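Triphenylmethane reductase (Citrobacter sp., PDB 2JL1) probably reduces triphenylmethane dyes, taking hydride from NADPH, a reaction of interest for bioremediation. Local coordinates at residues I17-L20 with L21-V24; E58-Q61 with K62-G66; V90-A93 with A94-A97; L142-D145 with F146-E150; P276-E279 with T280-A284. All coordinates share one frame; numbering follows the deposited sequence.

Interaction 1: residues I17-L20 with L21-V24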
# COMPACT_ATOMS: atom_id res chain seq x y z
N ILE A 17 11.12 -14.88 -19.57
CA ILE A 17 10.70 -15.33 -20.90
C ILE A 17 11.57 -16.49 -21.41
O ILE A 17 11.04 -17.47 -21.94
CB ILE A 17 10.59 -14.14 -21.86
CG1 ILE A 17 9.37 -13.32 -21.43
CG2 ILE A 17 10.51 -14.61 -23.36
CD1 ILE A 17 9.15 -12.04 -22.16
N GLN A 18 12.89 -16.39 -21.21
CA GLN A 18 13.78 -17.48 -21.63
C GLN A 18 13.51 -18.78 -20.88
O GLN A 18 13.54 -19.86 -21.47
CB GLN A 18 15.25 -17.04 -21.58
CG GLN A 18 15.57 -16.01 -22.67
CD GLN A 18 15.13 -16.45 -24.09
OE1 GLN A 18 15.46 -17.55 -24.53
NE2 GLN A 18 14.39 -15.59 -24.80
N HIS A 19 13.21 -18.67 -19.58
CA HIS A 19 12.77 -19.84 -18.80
C HIS A 19 11.37 -20.35 -19.17
O HIS A 19 11.15 -21.57 -19.21
CB HIS A 19 12.85 -19.53 -17.30
CG HIS A 19 14.26 -19.47 -16.78
ND1 HIS A 19 15.05 -20.58 -16.64
CD2 HIS A 19 15.01 -18.41 -16.38
CE1 HIS A 19 16.24 -20.22 -16.18
NE2 HIS A 19 16.23 -18.91 -16.01
N LEU A 20 10.43 -19.44 -19.44
CA LEU A 20 9.09 -19.84 -19.90
C LEU A 20 9.14 -20.57 -21.24
O LEU A 20 8.36 -21.51 -21.47
CB LEU A 20 8.14 -18.62 -20.02
CG LEU A 20 7.63 -18.01 -18.71
CD1 LEU A 20 6.83 -16.73 -18.93
CD2 LEU A 20 6.81 -19.04 -17.96
N LEU A 21 10.06 -20.16 -22.10
CA LEU A 21 10.24 -20.78 -23.43
C LEU A 21 10.71 -22.24 -23.34
O LEU A 21 10.56 -22.99 -24.29
CB LEU A 21 11.17 -19.94 -24.33
CG LEU A 21 10.59 -18.64 -24.92
CD1 LEU A 21 11.68 -17.72 -25.54
CD2 LEU A 21 9.50 -18.92 -25.94
N LYS A 22 11.26 -22.63 -22.20
CA LYS A 22 11.60 -24.04 -21.98
C LYS A 22 10.44 -24.82 -21.37
O LYS A 22 10.53 -26.03 -21.19
CB LYS A 22 12.84 -24.17 -21.09
CG LYS A 22 14.10 -23.61 -21.68
CD LYS A 22 15.26 -23.90 -20.74
CE LYS A 22 16.50 -23.09 -21.07
NZ LYS A 22 17.11 -22.62 -19.77
N LYS A 23 9.33 -24.14 -21.08
CA LYS A 23 8.19 -24.80 -20.41
C LYS A 23 6.88 -24.78 -21.20
O LYS A 23 6.10 -25.72 -21.11
CB LYS A 23 7.96 -24.20 -19.01
CG LYS A 23 9.08 -24.45 -18.01
CD LYS A 23 8.91 -23.55 -16.77
CE LYS A 23 10.10 -23.68 -15.78
NZ LYS A 23 10.14 -25.02 -15.10
N VAL A 24 6.63 -23.71 -21.93
CA VAL A 24 5.37 -23.52 -22.64
C VAL A 24 5.69 -23.08 -24.08
O VAL A 24 6.77 -22.53 -24.32
CB VAL A 24 4.44 -22.47 -21.93
CG1 VAL A 24 3.99 -22.97 -20.54
CG2 VAL A 24 5.14 -21.12 -21.79
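Leu21 sits against Ile17 and Gln18 where helix 11-20, the connection between strands 3-5 and 29-33 in the first beta-alpha-beta unit of the Rossmann fold, gives way to a loop. Its amide still follows the helical pattern, with Leu21 N bonded to Ile17 O at 2.9 Å. The side chain leaves with CG anti to the carbonyl carbon (chi1 -74°), which lays CD1 alongside the CG2 branch of Ile17, 4.0 Å from Leu21 CD1. Gln18 approaches differently: its chain slants across that of Leu21 and brings NE2 to 3.5 Å from Leu21 CD1, while the same NE2 donates to Gln45 OE1. At Lys22 the coil tightens, because Lys22 N turns to His19 O (3.2 Å) and approaches from above the carbonyl plane, at a C=O...N angle of only 111°. The lysine then runs up beside the imidazole, its NZ lying oblique to the ring and 4.3 Å from His19 ND1; were the histidine protonated, this closeness would probably be unfavourable. The ring itself packs on Ala179, Leu180 and Ala183 of helix 175-186. Lys23 N reaches Leu20 O at 2.8 Å, again from above the plane, and its CB and CG pass over the last carbonyls of the helix. Val24 closes the turn: Leu20 O also takes Val24 N at 2.8 Å, nearly along the C=O axis, so this one oxygen is gripped twice, and the methyl group Val24 CG2 rests 3.3 Å from Leu20 O.

Interaction 2: residues E58-Q61 with K62-G66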
# COMPACT_ATOMS: atom_id res chain seq x y z
N GLU A 58 -4.49 3.53 -20.55
CA GLU A 58 -5.16 3.00 -21.74
C GLU A 58 -4.33 1.92 -22.42
O GLU A 58 -4.87 0.87 -22.80
CB GLU A 58 -5.50 4.13 -22.72
CG GLU A 58 -6.76 4.90 -22.34
CD GLU A 58 -7.49 5.45 -23.56
OE1 GLU A 58 -8.64 5.02 -23.80
OE2 GLU A 58 -6.92 6.30 -24.28
N SER A 59 -3.03 2.18 -22.57
CA SER A 59 -2.09 1.19 -23.09
C SER A 59 -2.12 -0.12 -22.30
O SER A 59 -1.98 -1.20 -22.87
CB SER A 59 -0.67 1.76 -23.16
OG SER A 59 0.04 1.56 -21.94
N LEU A 60 -2.29 -0.03 -20.97
CA LEU A 60 -2.31 -1.22 -20.12
C LEU A 60 -3.63 -1.99 -20.24
O LEU A 60 -3.65 -3.22 -20.25
CB LEU A 60 -2.08 -0.83 -18.65
CG LEU A 60 -0.73 -0.20 -18.32
CD1 LEU A 60 -0.82 0.45 -16.94
CD2 LEU A 60 0.38 -1.25 -18.41
N GLN A 61 -4.73 -1.25 -20.33
CA GLN A 61 -6.03 -1.87 -20.58
C GLN A 61 -5.97 -2.78 -21.81
O GLN A 61 -6.39 -3.94 -21.76
CB GLN A 61 -7.10 -0.79 -20.76
CG GLN A 61 -7.36 0.01 -19.48
CD GLN A 61 -8.31 -0.68 -18.52
OE1 GLN A 61 -8.18 -0.54 -17.29
NE2 GLN A 61 -9.30 -1.42 -19.06
N LYS A 62 -5.40 -2.27 -22.88
CA LYS A 62 -5.28 -3.03 -24.13
C LYS A 62 -4.27 -4.18 -24.02
O LYS A 62 -4.55 -5.29 -24.50
CB LYS A 62 -4.90 -2.08 -25.28
CG LYS A 62 -5.87 -0.90 -25.43
CD LYS A 62 -5.32 0.19 -26.34
CE LYS A 62 -6.00 1.52 -26.04
NZ LYS A 62 -5.92 2.48 -27.20
N ALA A 63 -3.12 -3.95 -23.38
CA ALA A 63 -2.10 -4.99 -23.24
C ALA A 63 -2.58 -6.19 -22.41
O ALA A 63 -2.23 -7.34 -22.71
CB ALA A 63 -0.81 -4.40 -22.67
N PHE A 64 -3.37 -5.92 -21.38
CA PHE A 64 -3.84 -6.97 -20.49
C PHE A 64 -5.12 -7.64 -20.99
O PHE A 64 -5.58 -8.60 -20.37
CB PHE A 64 -4.09 -6.44 -19.07
CG PHE A 64 -2.87 -5.89 -18.37
CD1 PHE A 64 -1.58 -6.21 -18.81
CD2 PHE A 64 -3.01 -5.09 -17.24
CE1 PHE A 64 -0.46 -5.70 -18.14
CE2 PHE A 64 -1.90 -4.59 -16.57
CZ PHE A 64 -0.62 -4.90 -17.01
N ALA A 65 -5.70 -7.12 -22.08
CA ALA A 65 -6.93 -7.67 -22.64
C ALA A 65 -6.77 -9.15 -22.87
O ALA A 65 -5.88 -9.57 -23.59
CB ALA A 65 -7.28 -6.97 -23.95
N GLY A 66 -7.60 -9.95 -22.22
CA GLY A 66 -7.60 -11.38 -22.47
C GLY A 66 -6.49 -12.19 -21.85
O GLY A 66 -6.43 -13.39 -22.09
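Lys62 N, Ala63 N and Phe64 N bond in succession to Glu58 O (3.2 Å), Ser59 O (3.0 Å) and Leu60 O (2.9 Å), the i to i+4 pattern of regular alpha-helix. On the outer face Lys62 lies flat against this backbone. The chain runs out straight from CG, and the methylenes file past one carbonyl, with Lys62 CG 3.3 Å and Lys62 CE 3.5 Å from Glu58 O. The ammonium group does not close on the carboxylate: Lys62 NZ stays 4.9 Å from Glu58 OE2, a separation at which any attraction is probably weak. On the inner face Leu60 and Phe64 run side by side and point the same way. The phenylalanine's chi1 of -62° swings CG to the side of the backbone N, and the phenyl group rises beside the leucine and meets it through Phe64 CZ, 4.0 Å from Leu60 CD2. The root of the ring also leans over the carbonyl that its own amide uses, Phe64 CG being 3.4 Å from Leu60 O. Both side chains press on Ala93 of helix 80-96, and Leu60 also touches Tyr54 of the NADP site. Ser59 is held by the turn before the helix, its OG bonded to Gln56 O and Asp53 N. Beyond the helical bonds, Arg50 NH1 ties down Ala63 O and Ala65 O. The arrangement is that of an amphipathic connecting helix in a Rossmann fold: helix 57-63 makes the crossover from edge strand 48-51 to the central strand 69-72.

Interaction 3: residues V90-A93 with A94-A97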
# COMPACT_ATOMS: atom_id res chain seq x y z
N VAL A 90 -1.15 -0.10 -12.95
CA VAL A 90 -1.01 -1.49 -13.42
C VAL A 90 -2.10 -2.39 -12.82
O VAL A 90 -2.80 -3.11 -13.54
CB VAL A 90 0.40 -2.07 -13.12
CG1 VAL A 90 0.44 -3.56 -13.42
CG2 VAL A 90 1.45 -1.35 -13.97
N VAL A 91 -2.23 -2.33 -11.50
CA VAL A 91 -3.18 -3.16 -10.76
C VAL A 91 -4.61 -2.86 -11.22
O VAL A 91 -5.40 -3.80 -11.43
CB VAL A 91 -3.03 -2.93 -9.23
CG1 VAL A 91 -4.08 -3.70 -8.44
CG2 VAL A 91 -1.64 -3.32 -8.78
N LYS A 92 -4.94 -1.58 -11.41
CA LYS A 92 -6.31 -1.25 -11.87
C LYS A 92 -6.57 -1.77 -13.28
O LYS A 92 -7.64 -2.31 -13.55
CB LYS A 92 -6.60 0.25 -11.83
CG LYS A 92 -8.10 0.55 -11.96
CD LYS A 92 -8.36 2.01 -12.15
CE LYS A 92 -9.85 2.26 -12.33
NZ LYS A 92 -10.22 1.97 -13.74
N ALA A 93 -5.59 -1.60 -14.16
CA ALA A 93 -5.67 -2.14 -15.53
C ALA A 93 -5.87 -3.66 -15.53
O ALA A 93 -6.76 -4.19 -16.23
CB ALA A 93 -4.46 -1.75 -16.34
N ALA A 94 -5.10 -4.35 -14.69
CA ALA A 94 -5.23 -5.79 -14.52
C ALA A 94 -6.63 -6.16 -14.02
O ALA A 94 -7.27 -7.07 -14.57
CB ALA A 94 -4.13 -6.33 -13.57
N ARG A 95 -7.12 -5.46 -12.99
CA ARG A 95 -8.48 -5.70 -12.49
C ARG A 95 -9.50 -5.51 -13.65
O ARG A 95 -10.32 -6.41 -13.91
CB ARG A 95 -8.80 -4.78 -11.31
CG ARG A 95 -10.07 -5.12 -10.51
CD ARG A 95 -11.37 -4.70 -11.23
NE ARG A 95 -11.38 -3.29 -11.62
CZ ARG A 95 -11.80 -2.31 -10.84
NH1 ARG A 95 -12.27 -2.56 -9.62
NH2 ARG A 95 -11.75 -1.06 -11.28
N ASP A 96 -9.43 -4.36 -14.31
CA ASP A 96 -10.39 -4.00 -15.39
C ASP A 96 -10.36 -4.98 -16.55
O ASP A 96 -11.38 -5.21 -17.18
CB ASP A 96 -10.11 -2.59 -15.94
CG ASP A 96 -10.37 -1.49 -14.91
OD1 ASP A 96 -11.01 -1.77 -13.88
OD2 ASP A 96 -9.92 -0.34 -15.16
N ALA A 97 -9.19 -5.53 -16.85
CA ALA A 97 -9.04 -6.50 -17.93
C ALA A 97 -9.51 -7.92 -17.55
O ALA A 97 -9.53 -8.80 -18.40
CB ALA A 97 -7.60 -6.53 -18.42
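Lys92 sets out with CG opposite its own backbone N (chi1 -166°), stays straight, and bends only at its last torsion (chi4 -81°), which swings the ammonium group onto the carboxylate of Asp96 one turn further on. The salt bridge Lys92 NZ to Asp96 OD2 measures 2.7 Å and uses the syn lone pair of that oxygen. Arg95 takes the other oxygen. Its chain, kinked at chi2 and chi3, curls round so that the guanidinium meets the acid side-on, with Arg95 NE 2.7 Å and Arg95 NH2 2.8 Å from Asp96 OD1, which lies close to the guanidinium plane. Three nitrogens thus hold one carboxylate and should fix its rotation, and the two cations share it with Lys92 NZ 4.2 Å from Arg95 NH2. This network sits on the last turns of helix 80-96, the helical arm of the beta-alpha-beta unit formed with strands 69-72 and 101-107. Arg95 NH1 has a further salt bridge to Asp79 of the second subunit, where Thr81 of that subunit also packs on Lys92 and Arg95. The faces turned inward carry small or branched residues instead: Ala94 rests on Leu70 and Val90 on Phe72, both of strand 69-72, and Val91 on helix 117-130.

Interaction 4: residues L142-D145 with F146-E150. With NAP (NADP nicotinamide-adenine-dinucleotide phosphate), chain B.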
# COMPACT_ATOMS: atom_id res chain seq x y z
N LEU A 142 17.57 -9.05 -2.84
CA LEU A 142 18.53 -8.30 -3.64
C LEU A 142 19.22 -9.24 -4.63
O LEU A 142 19.42 -10.42 -4.32
CB LEU A 142 19.57 -7.65 -2.74
CG LEU A 142 19.04 -6.67 -1.68
CD1 LEU A 142 20.23 -6.26 -0.77
CD2 LEU A 142 18.40 -5.43 -2.37
N TYR A 143 19.55 -8.73 -5.82
CA TYR A 143 20.26 -9.51 -6.84
C TYR A 143 21.73 -9.70 -6.51
O TYR A 143 22.43 -8.74 -6.28
CB TYR A 143 20.16 -8.85 -8.23
CG TYR A 143 18.75 -8.60 -8.74
CD1 TYR A 143 17.73 -9.50 -8.48
CD2 TYR A 143 18.47 -7.48 -9.52
CE1 TYR A 143 16.41 -9.27 -8.96
CE2 TYR A 143 17.17 -7.24 -10.01
CZ TYR A 143 16.16 -8.15 -9.73
OH TYR A 143 14.90 -7.95 -10.22
N THR A 144 22.19 -10.95 -6.51
CA THR A 144 23.63 -11.24 -6.39
C THR A 144 24.39 -10.49 -7.49
O THR A 144 25.51 -10.02 -7.27
CB THR A 144 23.87 -12.73 -6.50
OG1 THR A 144 23.12 -13.39 -5.49
CG2 THR A 144 25.36 -13.10 -6.35
N ASP A 145 23.75 -10.35 -8.66
CA ASP A 145 24.35 -9.70 -9.86
C ASP A 145 24.71 -8.25 -9.60
O ASP A 145 25.57 -7.71 -10.27
CB ASP A 145 23.40 -9.73 -11.08
CG ASP A 145 22.62 -11.03 -11.21
OD1 ASP A 145 21.91 -11.41 -10.27
OD2 ASP A 145 22.68 -11.65 -12.30
N PHE A 146 24.05 -7.62 -8.61
CA PHE A 146 24.35 -6.23 -8.25
C PHE A 146 25.77 -6.16 -7.71
O PHE A 146 26.50 -5.22 -8.02
CB PHE A 146 23.34 -5.68 -7.22
CG PHE A 146 23.57 -4.23 -6.86
CD1 PHE A 146 23.22 -3.22 -7.77
CD2 PHE A 146 24.14 -3.87 -5.64
CE1 PHE A 146 23.43 -1.88 -7.46
CE2 PHE A 146 24.37 -2.53 -5.33
CZ PHE A 146 24.00 -1.53 -6.25
N PHE A 147 26.18 -7.19 -6.97
CA PHE A 147 27.48 -7.23 -6.29
C PHE A 147 28.55 -8.04 -7.06
O PHE A 147 29.76 -7.81 -6.94
CB PHE A 147 27.29 -7.85 -4.89
CG PHE A 147 26.16 -7.23 -4.10
CD1 PHE A 147 26.31 -5.97 -3.55
CD2 PHE A 147 24.95 -7.90 -3.95
CE1 PHE A 147 25.26 -5.38 -2.80
CE2 PHE A 147 23.90 -7.32 -3.21
CZ PHE A 147 24.05 -6.06 -2.66
N VAL A 148 28.10 -9.01 -7.85
CA VAL A 148 29.00 -9.96 -8.48
C VAL A 148 28.74 -9.91 -9.98
O VAL A 148 27.78 -10.47 -10.48
CB VAL A 148 28.79 -11.39 -7.93
CG1 VAL A 148 29.76 -12.36 -8.59
CG2 VAL A 148 28.95 -11.42 -6.40
N ASN A 149 29.63 -9.22 -10.68
CA ASN A 149 29.45 -8.95 -12.11
C ASN A 149 30.84 -8.67 -12.65
O ASN A 149 31.82 -8.76 -11.88
CB ASN A 149 28.50 -7.75 -12.34
CG ASN A 149 28.87 -6.53 -11.50
OD1 ASN A 149 29.97 -5.99 -11.62
ND2 ASN A 149 27.95 -6.10 -10.65
N GLU A 150 30.93 -8.34 -13.95
CA GLU A 150 32.21 -8.13 -14.64
C GLU A 150 33.04 -7.02 -14.00
O GLU A 150 34.26 -7.00 -14.12
CB GLU A 150 31.98 -7.84 -16.13
CG GLU A 150 31.20 -6.53 -16.40
CD GLU A 150 30.76 -6.36 -17.86
OE1 GLU A 150 31.40 -6.96 -18.75
OE2 GLU A 150 29.77 -5.61 -18.10
PA NAP B . 15.73 -3.56 -15.49
O1A NAP B . 16.26 -2.21 -15.16
O2A NAP B . 16.59 -4.38 -16.36
O5B NAP B . 14.27 -3.48 -16.11
C5B NAP B . 13.28 -2.56 -15.70
C4B NAP B . 12.15 -2.75 -16.70
O4B NAP B . 11.07 -1.88 -16.42
C3B NAP B . 12.67 -2.42 -18.10
O3B NAP B . 12.27 -3.42 -19.00
C2B NAP B . 11.98 -1.13 -18.45
O2B NAP B . 11.64 -1.10 -19.80
C1B NAP B . 10.71 -1.24 -17.63
N9A NAP B . 10.10 0.08 -17.48
C8A NAP B . 10.68 1.24 -17.02
N7A NAP B . 9.74 2.21 -17.06
C5A NAP B . 8.59 1.70 -17.56
C6A NAP B . 7.34 2.25 -17.82
N6A NAP B . 7.10 3.54 -17.58
N1A NAP B . 6.35 1.45 -18.33
C2A NAP B . 6.59 0.12 -18.60
N3A NAP B . 7.82 -0.43 -18.33
C4A NAP B . 8.81 0.36 -17.83
O3 NAP B . 15.49 -4.32 -14.07
PN NAP B . 15.75 -5.85 -13.64
O1N NAP B . 15.13 -6.69 -14.68
O2N NAP B . 17.19 -6.03 -13.31
O5D NAP B . 14.81 -5.98 -12.30
C5D NAP B . 13.40 -5.91 -12.41
C4D NAP B . 12.73 -5.04 -11.34
O4D NAP B . 13.16 -5.46 -10.05
C3D NAP B . 13.11 -3.56 -11.44
O3D NAP B . 12.24 -2.79 -12.22
C2D NAP B . 13.14 -3.08 -10.01
O2D NAP B . 11.91 -2.58 -9.54
C1D NAP B . 13.44 -4.34 -9.23
N1N NAP B . 14.84 -4.29 -8.78
C2N NAP B . 15.22 -5.20 -7.85
C3N NAP B . 16.49 -5.18 -7.35
C7N NAP B . 16.91 -6.16 -6.34
O7N NAP B . 18.29 -6.14 -5.98
N7N NAP B . 15.96 -6.94 -5.80
C4N NAP B . 17.44 -4.28 -7.88
C5N NAP B . 17.07 -3.42 -8.88
C6N NAP B . 15.73 -3.40 -9.30
P2B NAP B . 12.58 -0.38 -20.90
O1X NAP B . 13.42 -1.47 -21.54
O2X NAP B . 13.50 0.66 -20.28
O3X NAP B . 11.63 0.26 -21.88
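Tyr143 O accepts Phe146 N (3.1 Å) from above its carbonyl plane, and the same tyrosine meets the cofactor with backbone and side chain together. One face of its ring lies under the carboxamide of the nicotinamide: NAP C7N stands 3.7 Å above the plane of the Tyr143 ring, over its centre. Tyr143 N donates to the carboxamide oxygen NAP O7N (2.9 Å), and at the far end of the ring Tyr143 OH donates to NAP O5D (2.9 Å), so the amide, the ring face and the hydroxyl together should fix the tilt of the nicotinamide end. Behind this first shell the chain coils into a single irregular helical turn. Thr144 O accepts two amides, Val148 N in the carbonyl plane (2.8 Å) and Phe147 N from above it (2.9 Å). Leu142 CD1 abuts the rim of the Phe147 ring near its plane, 4.3 Å from Phe147 CZ, while Phe146 turns an edge onto one face of that ring. Further along, Asn149 folds back with chi1 50°, and its ND2 makes a nearly straight bond to Asp145 O (2.9 Å, 169° at the hydrogen). Outside the segment Asp145 OD1 accepts Arg175 N, and Arg175 NE itself binds NADP; Thr144 OG1 pairs with Ser172 OG. The loop after strand 135-140 thereby forms one wall of the NADP pocket, beside the nicotinamide, at the carboxyl edge of the parallel sheet as in other Rossmann-fold reductases.

Interaction 5: residues P276-E279 with T280-A284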
# COMPACT_ATOMS: atom_id res chain seq x y z
N PRO A 276 25.95 -21.92 -6.23
CA PRO A 276 26.99 -21.49 -5.30
C PRO A 276 27.54 -20.13 -5.72
O PRO A 276 27.73 -19.87 -6.91
CB PRO A 276 28.07 -22.56 -5.47
CG PRO A 276 27.34 -23.75 -5.96
CD PRO A 276 26.30 -23.21 -6.87
N LEU A 277 27.85 -19.29 -4.74
CA LEU A 277 28.43 -17.96 -5.01
C LEU A 277 29.67 -18.05 -5.90
O LEU A 277 29.87 -17.24 -6.80
CB LEU A 277 28.76 -17.25 -3.69
CG LEU A 277 29.21 -15.79 -3.73
CD1 LEU A 277 28.12 -14.86 -4.35
CD2 LEU A 277 29.53 -15.40 -2.30
N LYS A 278 30.51 -19.06 -5.64
CA LYS A 278 31.75 -19.24 -6.42
C LYS A 278 31.48 -19.43 -7.91
O LYS A 278 32.23 -18.89 -8.74
CB LYS A 278 32.60 -20.40 -5.87
CG LYS A 278 34.02 -20.38 -6.45
CD LYS A 278 34.88 -21.58 -6.06
CE LYS A 278 35.13 -21.64 -4.57
NZ LYS A 278 35.87 -20.44 -4.05
N GLU A 279 30.44 -20.18 -8.26
CA GLU A 279 30.02 -20.37 -9.66
C GLU A 279 29.58 -19.05 -10.30
O GLU A 279 29.87 -18.79 -11.47
CB GLU A 279 28.92 -21.44 -9.77
CG GLU A 279 28.32 -21.65 -11.18
CD GLU A 279 29.31 -22.16 -12.26
OE1 GLU A 279 30.51 -22.45 -11.97
OE2 GLU A 279 28.86 -22.30 -13.43
N THR A 280 28.90 -18.21 -9.53
CA THR A 280 28.48 -16.90 -10.02
C THR A 280 29.70 -16.01 -10.22
O THR A 280 29.77 -15.27 -11.20
CB THR A 280 27.41 -16.26 -9.08
OG1 THR A 280 26.29 -17.16 -8.98
CG2 THR A 280 26.92 -14.93 -9.64
N VAL A 281 30.67 -16.07 -9.30
CA VAL A 281 31.91 -15.29 -9.46
C VAL A 281 32.66 -15.74 -10.73
O VAL A 281 33.12 -14.91 -11.52
CB VAL A 281 32.83 -15.37 -8.19
CG1 VAL A 281 34.21 -14.77 -8.46
CG2 VAL A 281 32.17 -14.65 -6.99
N LYS A 282 32.74 -17.06 -10.95
CA LYS A 282 33.42 -17.57 -12.14
C LYS A 282 32.77 -17.08 -13.41
O LYS A 282 33.47 -16.65 -14.33
CB LYS A 282 33.50 -19.09 -12.15
CG LYS A 282 34.46 -19.68 -11.14
CD LYS A 282 34.60 -21.16 -11.42
CE LYS A 282 35.06 -21.93 -10.21
NZ LYS A 282 35.33 -23.35 -10.60
N GLN A 283 31.44 -17.14 -13.47
CA GLN A 283 30.68 -16.67 -14.63
C GLN A 283 30.90 -15.18 -14.87
O GLN A 283 31.14 -14.76 -16.00
CB GLN A 283 29.18 -16.94 -14.44
CG GLN A 283 28.76 -18.39 -14.60
CD GLN A 283 27.37 -18.67 -14.03
OE1 GLN A 283 26.64 -17.75 -13.64
NE2 GLN A 283 27.00 -19.95 -13.98
N ALA A 284 30.83 -14.39 -13.80
CA ALA A 284 30.98 -12.93 -13.89
C ALA A 284 32.31 -12.53 -14.51
O ALA A 284 32.39 -11.56 -15.26
CB ALA A 284 30.84 -12.30 -12.51
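Val281 N donates to Leu277 O at 2.9 Å, and Lys282 N to Lys278 O at the same 2.9 Å; with Gln283 N on Glu279 O these bonds build the first turns of helix 277-285. Pro276 takes the N-cap position, and the bond from Thr280 N to Pro276 O is weak and long at 3.3 Å. One side-chain bond spans the turn. With chi1 at 176° Glu279 sends CG away from its own amide nitrogen, then bends at chi2, which turns the carboxylate along the helix towards Gln283, whose side chain is stretched out. Gln283 NE2 reaches Glu279 OE2 at 3.0 Å from above the carboxylate plane. The two flat groups stand almost perpendicular, 81° apart, and the bond is somewhat bent. Lys278 and Lys282 meet through their methylenes alone, with Lys278 CD 4.2 Å from Lys282 CE, while the ammonium group of Lys278 forms a salt bridge with Glu215. On the other side Val281 CG2 lies 3.5 Å from Leu277 O, so the valine hugs the carbonyl its own amide uses. Leu277 and Val281 press on Ile212 and Leu209 of helix 206-217, and Thr280 on Thr144. The pattern is that of an amphipathic C-terminal helix, apolar along the side packed against helices 206-217 and 144-147 and polar along the other.

How the interactions relate
Interactions 2 and 3 form one packed pair beside the Rossmann sheet: their centres lie about 8 Å apart, and Phe64 CD2 packs 3.4 Å from Ala94 N. Interactions 4 and 5 form a second pair across the chain's centre, about 10 Å between centres, where Val148 CG1 meets Val281 CG2 at 3.7 Å. Interaction 1 touches none of the others, its nearest atoms being about 10 Å from interaction 4. Only interaction 4 contacts NADP directly. The side chain of Leu60 is about 6 Å from it and that of Ile17 about 10 Å, whereas Thr280, about 13 Å away, backs the nicotinamide loop.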